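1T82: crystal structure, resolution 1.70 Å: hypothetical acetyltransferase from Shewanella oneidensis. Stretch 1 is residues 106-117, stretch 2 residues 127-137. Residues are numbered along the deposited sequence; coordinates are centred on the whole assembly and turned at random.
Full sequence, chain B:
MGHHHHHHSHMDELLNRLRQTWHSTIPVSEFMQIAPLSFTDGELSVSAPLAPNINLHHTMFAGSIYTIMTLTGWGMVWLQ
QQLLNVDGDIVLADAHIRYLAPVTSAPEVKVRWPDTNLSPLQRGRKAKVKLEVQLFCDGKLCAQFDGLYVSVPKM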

ATOM      1  N   ALA B 106       0.348   2.980 -17.371  1.00  8.57           N
ATOM      2  CA  ALA B 106      -0.822   3.370 -16.581  1.00 11.27           C
ATOM      3  C   ALA B 106      -1.816   2.210 -16.585  1.00 11.74           C
ATOM      4  O   ALA B 106      -2.338   1.838 -17.632  1.00 11.61           O
ATOM      5  N   PRO B 107      -2.094   1.631 -15.407  1.00 10.83           N
ATOM      6  CA  PRO B 107      -3.022   0.502 -15.311  1.00 10.46           C
ATOM      7  C   PRO B 107      -4.496   0.847 -15.169  1.00 10.18           C
ATOM      8  O   PRO B 107      -4.873   2.000 -14.955  1.00 10.17           O
ATOM      9  N   GLU B 108      -5.330  -0.176 -15.312  1.00 10.35           N
ATOM     10  CA  GLU B 108      -6.763  -0.021 -15.134  1.00 11.18           C
ATOM     11  C   GLU B 108      -7.077  -0.811 -13.878  1.00  9.21           C
ATOM     12  O   GLU B 108      -6.908  -2.030 -13.840  1.00 10.14           O
ATOM     13  N   VAL B 109      -7.498  -0.097 -12.840  1.00  7.71           N
ATOM     14  CA  VAL B 109      -7.831  -0.717 -11.567  1.00  6.55           C
ATOM     15  C   VAL B 109      -9.344  -0.729 -11.475  1.00  7.72           C
ATOM     16  O   VAL B 109      -9.994   0.323 -11.489  1.00  8.66           O
ATOM     17  N   LYS B 110      -9.899  -1.931 -11.375  1.00  7.25           N
ATOM     18  CA  LYS B 110     -11.340  -2.100 -11.350  1.00  7.05           C
ATOM     19  C   LYS B 110     -11.918  -2.809 -10.135  1.00  7.90           C
ATOM     20  O   LYS B 110     -11.304  -3.712  -9.570  1.00  7.34           O
ATOM     21  N   VAL B 111     -13.117  -2.384  -9.750  1.00  6.91           N
ATOM     22  CA  VAL B 111     -13.841  -2.998  -8.645  1.00  8.27           C
ATOM     23  C   VAL B 111     -15.325  -2.989  -9.010  1.00  8.02           C
ATOM     24  O   VAL B 111     -15.842  -2.001  -9.543  1.00  7.50           O
ATOM     25  N   ARG B 112     -15.991  -4.111  -8.757  1.00  8.66           N
ATOM     26  CA  ARG B 112     -17.414  -4.255  -9.046  1.00 10.13           C
ATOM     27  C   ARG B 112     -18.170  -4.390  -7.734  1.00  9.17           C
ATOM     28  O   ARG B 112     -17.780  -5.161  -6.862  1.00 11.97           O
ATOM     29  N   TRP B 113     -19.252  -3.633  -7.596  1.00  9.75           N
ATOM     30  CA  TRP B 113     -20.056  -3.657  -6.385  1.00 10.30           C
ATOM     31  C   TRP B 113     -20.782  -4.997  -6.215  1.00 10.81           C
ATOM     32  O   TRP B 113     -21.493  -5.443  -7.116  1.00 12.33           O
ATOM     33  N   PRO B 114     -20.602  -5.656  -5.057  1.00 11.23           N
ATOM     34  CA  PRO B 114     -21.238  -6.946  -4.767  1.00 12.22           C
ATOM     35  C   PRO B 114     -22.638  -6.821  -4.157  1.00 10.84           C
ATOM     36  O   PRO B 114     -23.147  -7.770  -3.563  1.00 10.41           O
ATOM     37  N   ASP B 115     -23.247  -5.649  -4.307  1.00 10.31           N
ATOM     38  CA  ASP B 115     -24.587  -5.387  -3.776  1.00 12.39           C
ATOM     39  C   ASP B 115     -24.684  -5.590  -2.268  1.00 12.98           C
ATOM     40  O   ASP B 115     -25.638  -6.191  -1.770  1.00 12.78           O
ATOM     41  N   THR B 116     -23.699  -5.075  -1.544  1.00 12.92           N
ATOM     42  CA  THR B 116     -23.663  -5.194  -0.095  1.00 13.87           C
ATOM     43  C   THR B 116     -24.790  -4.382   0.530  1.00 13.68           C
ATOM     44  O   THR B 116     -25.119  -3.292   0.063  1.00 13.12           O
ATOM     45  N   ASN B 117     -25.381  -4.921   1.589  1.00 14.55           N
ATOM     46  CA  ASN B 117     -26.465  -4.238   2.281  1.00 15.84           C
ATOM     47  C   ASN B 117     -25.864  -3.170   3.184  1.00 15.56           C
ATOM     48  O   ASN B 117     -25.150  -3.484   4.135  1.00 15.11           O
ATOM     49  N   ALA B 127     -21.079  -1.020   9.226  1.00 16.23           N
ATOM     50  CA  ALA B 127     -21.331  -1.950   8.128  1.00 15.23           C
ATOM     51  C   ALA B 127     -20.008  -2.469   7.569  1.00 14.77           C
ATOM     52  O   ALA B 127     -19.057  -1.706   7.412  1.00 14.56           O
ATOM     53  N   LYS B 128     -19.957  -3.765   7.273  1.00 13.43           N
ATOM     54  CA  LYS B 128     -18.755  -4.392   6.731  1.00 14.54           C
ATOM     55  C   LYS B 128     -18.912  -4.614   5.231  1.00 13.70           C
ATOM     56  O   LYS B 128     -19.946  -5.100   4.774  1.00 14.18           O
ATOM     57  N   VAL B 129     -17.883  -4.260   4.467  1.00 13.09           N
ATOM     58  CA  VAL B 129     -17.925  -4.417   3.018  1.00 12.06           C
ATOM     59  C   VAL B 129     -16.671  -5.116   2.505  1.00 11.80           C
ATOM     60  O   VAL B 129     -15.565  -4.592   2.633  1.00 11.93           O
ATOM     61  N   LYS B 130     -16.845  -6.302   1.933  1.00 11.62           N
ATOM     62  CA  LYS B 130     -15.716  -7.046   1.392  1.00 12.24           C
ATOM     63  C   LYS B 130     -15.660  -6.764  -0.106  1.00 11.42           C
ATOM     64  O   LYS B 130     -16.610  -7.056  -0.831  1.00 12.44           O
ATOM     65  N   LEU B 131     -14.554  -6.186  -0.567  1.00  7.37           N
ATOM     66  CA  LEU B 131     -14.407  -5.871  -1.978  1.00  6.10           C
ATOM     67  C   LEU B 131     -13.197  -6.528  -2.617  1.00  6.27           C
ATOM     68  O   LEU B 131     -12.183  -6.784  -1.965  1.00  8.87           O
ATOM     69  N   GLU B 132     -13.319  -6.792  -3.909  1.00  5.10           N
ATOM     70  CA  GLU B 132     -12.237  -7.385  -4.673  1.00  6.56           C
ATOM     71  C   GLU B 132     -11.825  -6.359  -5.714  1.00  6.86           C
ATOM     72  O   GLU B 132     -12.661  -5.868  -6.467  1.00  7.86           O
ATOM     73  N   VAL B 133     -10.540  -6.029  -5.749  1.00  6.08           N
ATOM     74  CA  VAL B 133     -10.042  -5.064  -6.715  1.00  6.00           C
ATOM     75  C   VAL B 133      -9.024  -5.765  -7.601  1.00  6.63           C
ATOM     76  O   VAL B 133      -8.210  -6.546  -7.112  1.00  6.90           O
ATOM     77  N   GLN B 134      -9.082  -5.507  -8.905  1.00  6.69           N
ATOM     78  CA  GLN B 134      -8.138  -6.120  -9.834  1.00  6.44           C
ATOM     79  C   GLN B 134      -7.407  -5.041 -10.613  1.00  6.02           C
ATOM     80  O   GLN B 134      -7.990  -4.020 -10.964  1.00  7.08           O
ATOM     81  N   LEU B 135      -6.126  -5.267 -10.883  1.00  5.94           N
ATOM     82  CA  LEU B 135      -5.340  -4.301 -11.633  1.00  5.78           C
ATOM     83  C   LEU B 135      -4.867  -4.924 -12.938  1.00  6.80           C
ATOM     84  O   LEU B 135      -4.248  -5.990 -12.944  1.00  8.19           O
ATOM     85  N   PHE B 136      -5.180  -4.255 -14.040  1.00  9.20           N
ATOM     86  CA  PHE B 136      -4.801  -4.724 -15.366  1.00 10.52           C
ATOM     87  C   PHE B 136      -3.876  -3.732 -16.058  1.00 11.13           C
ATOM     88  O   PHE B 136      -3.943  -2.529 -15.810  1.00 11.43           O
ATOM     89  N   CYS B 137      -3.013  -4.253 -16.926  1.00 11.08           N
ATOM     90  CA  CYS B 137      -2.102  -3.434 -17.716  1.00 12.40           C
ATOM     91  C   CYS B 137      -2.071  -4.088 -19.093  1.00 12.68           C
ATOM     92  O   CYS B 137      -1.723  -5.261 -19.221  1.00 12.05           O
TER

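Two antiparallel strands, 108-112 and 127-137, lie edge to edge, and their side chains sort onto two faces of the sheet. Phe136 and Val111 have the most surface covered, with Lys110 and Leu131 level just behind. The frame is regular at one end: Glu108 N to Phe136 O and Phe136 N to Glu108 O are hydrogen bonds of 2.8 Å, and Lys110 and Gln134 make the next pair, N to O at 2.9 Å both ways.

Phe136, in the m rotamer (chi2 83°), shares its face with Glu108, Lys110 and Gln134. Its ring meets Glu108 O at its edge, while the extended aliphatic chain of Lys110 (m, then t throughout) brings CD to 4.2 Å from Phe136 CE1. Lys110 NZ lies 5.4 Å from the ring centroid, a weak cation-pi attraction at most. A long lysine can thus lend its methylenes to an aromatic neighbour.

The other face is buried and branched. Val111 adopts p, placing CG2 3.3 Å from Glu132 O and 4.2 Å from Leu131 CB; its CB is 4.1 Å from Val133 CG2. Val109 and Val133 are both t; Val109 CG1 packs tightly on Val133 CG1 at 3.3 Å, and Val109 CG2 meets Leu135 CD1 at 3.9 Å.

Leu131 (m, t) points sideways at CB, yet its end comes nearer: CD2 reaches Pro114 CD at 3.5 Å and Trp113 CE3 at 4.0 Å. Trp113 (t) starts away and returns, setting CZ3 3.7 Å from Val129 CG1.

Here the strands part, and water replaces direct pairing. Water 1 joins Arg112 N (2.9 Å) to Glu132 O (2.6 Å); water 2 joins Arg112 O to Glu132 N, both at 2.9 Å. These two tie backbone to backbone, whereas water 3 links a side chain, at Thr116 OG1 (2.9 Å), to Lys130 N (2.8 Å).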

ATOM      1  CB  ALA B 106      -1.450   4.615 -17.175  1.00  9.62           C
ATOM      2  CB  PRO B 107      -2.513  -0.240 -14.086  1.00 10.59           C
ATOM      3  CG  PRO B 107      -2.146   0.900 -13.177  1.00 10.86           C
ATOM      4  CD  PRO B 107      -1.429   1.877 -14.111  1.00 11.16           C
ATOM      5  CB  GLU B 108      -7.534  -0.579 -16.329  1.00 14.45           C
ATOM      6  CG  GLU B 108      -7.466   0.317 -17.549  1.00 19.21           C
ATOM      7  CD  GLU B 108      -8.312  -0.202 -18.685  1.00 22.97           C
ATOM      8  OE1 GLU B 108      -7.968  -1.263 -19.245  1.00 27.08           O
ATOM      9  OE2 GLU B 108      -9.327   0.449 -19.011  1.00 26.40           O
ATOM     10  CB  VAL B 109      -7.244   0.074 -10.389  1.00  6.65           C
ATOM     11  CG1 VAL B 109      -7.422  -0.708  -9.102  1.00  5.03           C
ATOM     12  CG2 VAL B 109      -5.778   0.356 -10.649  1.00  9.10           C
ATOM     13  CB  LYS B 110     -11.769  -2.865 -12.604  1.00  8.09           C
ATOM     14  CG  LYS B 110     -11.242  -2.274 -13.902  1.00 11.57           C
ATOM     15  CD  LYS B 110     -11.632  -3.143 -15.096  1.00 15.89           C
ATOM     16  CE  LYS B 110     -11.099  -2.572 -16.404  1.00 19.70           C
ATOM     17  NZ  LYS B 110     -11.494  -3.402 -17.582  1.00 23.91           N
ATOM     18  CB  VAL B 111     -13.613  -2.248  -7.297  1.00  7.04           C
ATOM     19  CG1 VAL B 111     -14.118  -0.816  -7.385  1.00  6.76           C
ATOM     20  CG2 VAL B 111     -14.305  -2.998  -6.165  1.00  9.58           C
ATOM     21  CB  ARG B 112     -17.665  -5.490  -9.923  1.00 10.97           C
ATOM     22  CG  ARG B 112     -19.139  -5.696 -10.285  1.00 16.25           C
ATOM     23  CD  ARG B 112     -19.329  -6.776 -11.351  1.00 19.72           C
ATOM     24  NE  ARG B 112     -18.762  -6.395 -12.642  1.00 22.91           N
ATOM     25  CZ  ARG B 112     -19.238  -5.428 -13.421  1.00 26.12           C
ATOM     26  NH1 ARG B 112     -20.303  -4.728 -13.050  1.00 27.67           N
ATOM     27  NH2 ARG B 112     -18.648  -5.161 -14.580  1.00 28.14           N
ATOM     28  CB  TRP B 113     -21.072  -2.511  -6.432  1.00 10.85           C
ATOM     29  CG  TRP B 113     -21.850  -2.333  -5.172  1.00 10.28           C
ATOM     30  CD1 TRP B 113     -23.210  -2.420  -5.027  1.00  8.93           C
ATOM     31  CD2 TRP B 113     -21.328  -2.018  -3.877  1.00 10.41           C
ATOM     32  NE1 TRP B 113     -23.563  -2.179  -3.724  1.00  9.25           N
ATOM     33  CE2 TRP B 113     -22.429  -1.931  -2.994  1.00  9.14           C
ATOM     34  CE3 TRP B 113     -20.037  -1.803  -3.374  1.00  9.24           C
ATOM     35  CZ2 TRP B 113     -22.278  -1.636  -1.635  1.00  9.61           C
ATOM     36  CZ3 TRP B 113     -19.887  -1.507  -2.021  1.00  9.48           C
ATOM     37  CH2 TRP B 113     -21.004  -1.427  -1.166  1.00  8.39           C
ATOM     38  CB  PRO B 114     -20.250  -7.597  -3.810  1.00 11.22           C
ATOM     39  CG  PRO B 114     -19.786  -6.426  -3.002  1.00 12.90           C
ATOM     40  CD  PRO B 114     -19.556  -5.357  -4.060  1.00  9.30           C
ATOM     41  CB  ASP B 115     -25.631  -6.278  -4.454  1.00 15.18           C
ATOM     42  CG  ASP B 115     -25.744  -6.027  -5.939  1.00 17.96           C
ATOM     43  OD1 ASP B 115     -25.455  -4.894  -6.385  1.00 20.27           O
ATOM     44  OD2 ASP B 115     -26.143  -6.964  -6.661  1.00 18.77           O
ATOM     45  CB  THR B 116     -22.324  -4.686   0.453  1.00 16.28           C
ATOM     46  OG1 THR B 116     -21.260  -5.254  -0.315  1.00 17.55           O
ATOM     47  CG2 THR B 116     -22.155  -5.084   1.914  1.00 16.86           C
ATOM     48  CB  ASN B 117     -27.262  -5.243   3.115  1.00 18.83           C
ATOM     49  CG  ASN B 117     -28.506  -4.638   3.734  1.00 20.95           C
ATOM     50  OD1 ASN B 117     -29.290  -5.337   4.377  1.00 26.66           O
ATOM     51  ND2 ASN B 117     -28.696  -3.337   3.546  1.00 20.44           N
ATOM     52  CB  ALA B 127     -22.128  -1.258   7.026  1.00 16.03           C
ATOM     53  CB  LYS B 128     -18.500  -5.733   7.425  1.00 16.22           C
ATOM     54  CG  LYS B 128     -18.202  -5.612   8.913  1.00 21.42           C
ATOM     55  CD  LYS B 128     -18.174  -6.977   9.585  1.00 25.40           C
ATOM     56  CE  LYS B 128     -17.970  -6.846  11.086  1.00 27.60           C
ATOM     57  NZ  LYS B 128     -18.115  -8.155  11.788  1.00 28.70           N
ATOM     58  CB  VAL B 129     -18.031  -3.050   2.310  1.00 12.00           C
ATOM     59  CG1 VAL B 129     -18.199  -3.253   0.811  1.00 13.47           C
ATOM     60  CG2 VAL B 129     -19.197  -2.256   2.877  1.00 12.93           C
ATOM     61  CB  LYS B 130     -15.896  -8.550   1.625  1.00 17.22           C
ATOM     62  CG  LYS B 130     -14.586  -9.275   1.902  1.00 20.16           C
ATOM     63  CD  LYS B 130     -14.630 -10.750   1.509  1.00 22.63           C
ATOM     64  CE  LYS B 130     -15.726 -11.515   2.230  1.00 22.46           C
ATOM     65  NZ  LYS B 130     -15.721 -12.960   1.842  1.00 19.96           N
ATOM     66  CB  LEU B 131     -14.295  -4.357  -2.184  1.00  7.15           C
ATOM     67  CG  LEU B 131     -15.485  -3.486  -1.794  1.00  6.31           C
ATOM     68  CD1 LEU B 131     -15.162  -2.024  -2.079  1.00  6.22           C
ATOM     69  CD2 LEU B 131     -16.711  -3.916  -2.588  1.00  6.01           C
ATOM     70  CB  GLU B 132     -12.714  -8.650  -5.371  1.00  7.46           C
ATOM     71  CG  GLU B 132     -11.639  -9.349  -6.164  1.00  9.77           C
ATOM     72  CD  GLU B 132     -12.135 -10.644  -6.765  1.00 11.78           C
ATOM     73  OE1 GLU B 132     -12.936 -10.584  -7.721  1.00 10.52           O
ATOM     74  OE2 GLU B 132     -11.737 -11.714  -6.264  1.00 11.00           O
ATOM     75  CB  VAL B 133      -9.358  -3.867  -6.015  1.00  6.25           C
ATOM     76  CG1 VAL B 133      -8.900  -2.854  -7.054  1.00  6.60           C
ATOM     77  CG2 VAL B 133     -10.314  -3.217  -5.024  1.00  6.64           C
ATOM     78  CB  GLN B 134      -8.861  -7.043 -10.814  1.00  9.68           C
ATOM     79  CG  GLN B 134      -9.516  -8.245 -10.165  1.00 12.62           C
ATOM     80  CD  GLN B 134      -9.996  -9.246 -11.193  1.00 14.89           C
ATOM     81  OE1 GLN B 134     -10.790  -8.918 -12.073  1.00 17.71           O
ATOM     82  NE2 GLN B 134      -9.519 -10.476 -11.082  1.00 17.60           N
ATOM     83  CB  LEU B 135      -4.147  -3.830 -10.791  1.00  6.21           C
ATOM     84  CG  LEU B 135      -3.244  -2.744 -11.389  1.00  6.54           C
ATOM     85  CD1 LEU B 135      -2.634  -1.912 -10.264  1.00  8.89           C
ATOM     86  CD2 LEU B 135      -2.162  -3.378 -12.247  1.00  8.28           C
ATOM     87  CB  PHE B 136      -6.041  -4.905 -16.249  1.00 10.36           C
ATOM     88  CG  PHE B 136      -7.066  -5.847 -15.683  1.00 12.74           C
ATOM     89  CD1 PHE B 136      -8.000  -5.406 -14.750  1.00 13.72           C
ATOM     90  CD2 PHE B 136      -7.091  -7.181 -16.080  1.00 13.95           C
ATOM     91  CE1 PHE B 136      -8.943  -6.281 -14.219  1.00 15.52           C
ATOM     92  CE2 PHE B 136      -8.033  -8.065 -15.553  1.00 14.65           C
ATOM     93  CZ  PHE B 136      -8.959  -7.612 -14.621  1.00 14.12           C
ATOM     94  CB  CYS B 137      -0.695  -3.411 -17.115  1.00 12.42           C
ATOM     95  SG  CYS B 137       0.460  -2.335 -18.015  1.00 14.07           S
TER
HETATM   96  O   HOH W   1     -14.414  -6.499  -8.307  1.00  8.43           O
HETATM   97  O   HOH W   2     -15.953  -6.594  -5.127  1.00  9.87           O
HETATM   98  O   HOH W   3     -19.419  -7.087   1.044  1.00 27.40           O